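Local structure of porin (Rhodobacter blasticus, 3PRN) at residues T87-A93 and Y145-V149. The protein forms, as a homotrimer, outer-membrane channels that allow passive diffusion of small hydrophilic solutes up to about 0.6 kDa. The protein carries 1 engineered substitution. Sequence-based numbering, arbitrary orientation.
Sequences TAFDSVA and YLSYV
Y145 lies along the short helix 88-91, and beside it the backbone N of A88 is bonded to the side chain of S147. The CB of A88 packs on the CB of Y145 at 3.9 Å. The Y145 side chain leaves the strand with CG anti to its carbonyl carbon (chi1 -43°), and the ring lies against the C-terminal end of the helix. One ring face takes the backbone at S91 and V92, with S91 C 4.1 Å above the plane and offset toward the rim. The CB of S91 meets CD2 of Y145 at 3.7 Å. Over the same face, V92 CG1 approaches CE1 of Y145, at the opposite edge. The Y145 hydroxyl is hydrogen-bonded to D169, which also accepts from the backbone N of A93. In this 16-stranded porin barrel, the helix belongs to the long loop L3, which folds into the barrel and narrows the pore. Here it meets the inner side of strand 142-150. S147 OG accepts a nearly straight bond from A88 N (2.9 Å, 170°), so the first helical N-H is tied to the wall. T87 is the N-cap residue of the helix. Its CG2 touches V149 CG2 at 3.9 Å, and its OG1 is hydrogen-bonded to F115 O.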
ATOM      1  N   THR A  87      11.012  -4.986 -20.286  1.00 21.36           N
ATOM      2  CA  THR A  87      12.058  -4.819 -21.311  1.00 21.32           C
ATOM      3  C   THR A  87      12.122  -6.012 -22.271  1.00 21.16           C
ATOM      4  O   THR A  87      11.632  -7.119 -22.029  1.00 20.48           O
ATOM      5  CB  THR A  87      13.430  -4.684 -20.653  1.00 21.71           C
ATOM      6  OG1 THR A  87      13.704  -5.838 -19.874  1.00 21.47           O
ATOM      7  CG2 THR A  87      13.531  -3.466 -19.733  1.00 21.37           C
ATOM      8  N   ALA A  88      12.708  -5.723 -23.438  1.00 20.71           N
ATOM      9  CA  ALA A  88      12.749  -6.769 -24.465  1.00 21.28           C
ATOM     10  C   ALA A  88      13.467  -8.039 -24.066  1.00 21.45           C
ATOM     11  O   ALA A  88      12.928  -9.156 -24.218  1.00 21.00           O
ATOM     12  CB  ALA A  88      13.335  -6.160 -25.743  1.00 22.06           C
ATOM     13  N   PHE A  89      14.636  -7.936 -23.438  1.00 21.63           N
ATOM     14  CA  PHE A  89      15.392  -9.153 -23.103  1.00 22.86           C
ATOM     15  C   PHE A  89      14.663  -9.975 -22.039  1.00 22.75           C
ATOM     16  O   PHE A  89      14.814 -11.203 -21.967  1.00 23.10           O
ATOM     17  CB  PHE A  89      16.780  -8.725 -22.600  1.00 24.26           C
ATOM     18  CG  PHE A  89      17.836  -9.804 -22.643  1.00 25.97           C
ATOM     19  CD1 PHE A  89      18.479 -10.090 -23.868  1.00 27.00           C
ATOM     20  CD2 PHE A  89      18.193 -10.510 -21.516  1.00 25.78           C
ATOM     21  CE1 PHE A  89      19.475 -11.085 -23.919  1.00 28.20           C
ATOM     22  CE2 PHE A  89      19.166 -11.525 -21.552  1.00 26.82           C
ATOM     23  CZ  PHE A  89      19.797 -11.795 -22.771  1.00 27.27           C
ATOM     24  N   ASP A  90      13.865  -9.290 -21.213  1.00 22.92           N
ATOM     25  CA  ASP A  90      13.141  -9.979 -20.152  1.00 22.12           C
ATOM     26  C   ASP A  90      11.804 -10.481 -20.663  1.00 22.88           C
ATOM     27  O   ASP A  90      11.260 -11.369 -20.009  1.00 21.32           O
ATOM     28  CB  ASP A  90      12.963  -9.033 -18.948  1.00 24.32           C
ATOM     29  CG  ASP A  90      12.440  -9.721 -17.668  1.00 24.13           C
ATOM     30  OD1 ASP A  90      13.060 -10.641 -17.156  1.00 20.88           O
ATOM     31  OD2 ASP A  90      11.377  -9.312 -17.146  1.00 26.43           O
ATOM     32  N   SER A  91      11.270  -9.950 -21.770  1.00 21.64           N
ATOM     33  CA  SER A  91       9.937 -10.409 -22.163  1.00 23.58           C
ATOM     34  C   SER A  91       9.866 -11.453 -23.267  1.00 23.73           C
ATOM     35  O   SER A  91       8.814 -12.064 -23.398  1.00 23.92           O
ATOM     36  CB  SER A  91       9.159  -9.162 -22.684  1.00 24.28           C
ATOM     37  OG  SER A  91       9.098  -8.212 -21.613  1.00 25.69           O
ATOM     38  N   VAL A  92      10.911 -11.683 -24.052  1.00 23.84           N
ATOM     39  CA  VAL A  92      10.878 -12.654 -25.114  1.00 23.91           C
ATOM     40  C   VAL A  92      10.541 -14.047 -24.576  1.00 23.86           C
ATOM     41  O   VAL A  92      10.813 -14.368 -23.413  1.00 23.54           O
ATOM     42  CB  VAL A  92      12.230 -13.014 -25.791  1.00 26.91           C
ATOM     43  CG1 VAL A  92      12.404 -12.362 -27.164  1.00 27.59           C
ATOM     44  CG2 VAL A  92      13.445 -12.583 -24.967  1.00 25.03           C
ATOM     45  N   ALA A  93       9.987 -14.868 -25.448  1.00 23.55           N
ATOM     46  CA  ALA A  93       9.662 -16.259 -25.107  1.00 23.19           C
ATOM     47  C   ALA A  93      10.987 -17.092 -25.041  1.00 24.02           C
ATOM     48  O   ALA A  93      12.038 -16.654 -25.509  1.00 22.77           O
ATOM     49  CB  ALA A  93       8.742 -16.864 -26.169  1.00 22.19           C
ATOM     50  N   TYR A 145       9.370  -6.978 -29.715  1.00 32.42           N
ATOM     51  CA  TYR A 145       9.519  -6.172 -28.516  1.00 30.84           C
ATOM     52  C   TYR A 145      10.646  -5.171 -28.668  1.00 30.85           C
ATOM     53  O   TYR A 145      11.747  -5.549 -29.079  1.00 30.34           O
ATOM     54  CB  TYR A 145       9.826  -6.988 -27.276  1.00 30.91           C
ATOM     55  CG  TYR A 145       9.061  -8.250 -27.057  1.00 29.27           C
ATOM     56  CD1 TYR A 145       9.371  -9.367 -27.821  1.00 30.24           C
ATOM     57  CD2 TYR A 145       8.013  -8.344 -26.143  1.00 31.15           C
ATOM     58  CE1 TYR A 145       8.667 -10.541 -27.648  1.00 32.17           C
ATOM     59  CE2 TYR A 145       7.285  -9.528 -25.962  1.00 30.82           C
ATOM     60  CZ  TYR A 145       7.640 -10.610 -26.717  1.00 33.05           C
ATOM     61  OH  TYR A 145       7.011 -11.843 -26.578  1.00 36.49           O
ATOM     62  N   LEU A 146      10.437  -3.929 -28.270  1.00 29.73           N
ATOM     63  CA  LEU A 146      11.450  -2.919 -28.283  1.00 29.72           C
ATOM     64  C   LEU A 146      11.455  -2.190 -26.934  1.00 29.19           C
ATOM     65  O   LEU A 146      10.346  -1.915 -26.460  1.00 29.05           O
ATOM     66  CB  LEU A 146      11.145  -1.832 -29.341  1.00 34.37           C
ATOM     67  CG  LEU A 146      11.678  -2.234 -30.731  1.00 38.99           C
ATOM     68  CD1 LEU A 146      10.540  -2.194 -31.718  1.00 41.20           C
ATOM     69  CD2 LEU A 146      12.794  -1.274 -31.110  1.00 41.10           C
ATOM     70  N   SER A 147      12.612  -1.924 -26.361  1.00 27.74           N
ATOM     71  CA  SER A 147      12.516  -1.177 -25.084  1.00 26.46           C
ATOM     72  C   SER A 147      13.683  -0.215 -25.023  1.00 26.38           C
ATOM     73  O   SER A 147      14.763  -0.503 -25.582  1.00 25.56           O
ATOM     74  CB  SER A 147      12.461  -2.108 -23.889  1.00 25.40           C
ATOM     75  OG  SER A 147      13.565  -3.019 -23.896  1.00 24.15           O
ATOM     76  N   TYR A 148      13.440   0.919 -24.400  1.00 25.81           N
ATOM     77  CA  TYR A 148      14.479   1.942 -24.206  1.00 25.46           C
ATOM     78  C   TYR A 148      14.404   2.407 -22.757  1.00 25.61           C
ATOM     79  O   TYR A 148      13.297   2.805 -22.294  1.00 25.00           O
ATOM     80  CB  TYR A 148      14.197   3.090 -25.193  1.00 28.44           C
ATOM     81  CG  TYR A 148      14.951   4.352 -24.845  1.00 36.36           C
ATOM     82  CD1 TYR A 148      16.289   4.518 -25.195  1.00 39.92           C
ATOM     83  CD2 TYR A 148      14.298   5.348 -24.138  1.00 40.80           C
ATOM     84  CE1 TYR A 148      16.961   5.699 -24.843  1.00 42.77           C
ATOM     85  CE2 TYR A 148      14.941   6.530 -23.786  1.00 43.85           C
ATOM     86  CZ  TYR A 148      16.283   6.670 -24.135  1.00 45.44           C
ATOM     87  OH  TYR A 148      16.910   7.853 -23.760  1.00 47.90           O
ATOM     88  N   VAL A 149      15.478   2.269 -22.001  1.00 24.40           N
ATOM     89  CA  VAL A 149      15.411   2.648 -20.588  1.00 24.31           C
ATOM     90  C   VAL A 149      16.461   3.700 -20.291  1.00 24.21           C
ATOM     91  O   VAL A 149      17.652   3.534 -20.594  1.00 23.66           O
ATOM     92  CB  VAL A 149      15.649   1.419 -19.684  1.00 24.53           C
ATOM     93  CG1 VAL A 149      15.630   1.842 -18.212  1.00 25.95           C
ATOM     94  CG2 VAL A 149      14.645   0.309 -19.905  1.00 24.65           C
TER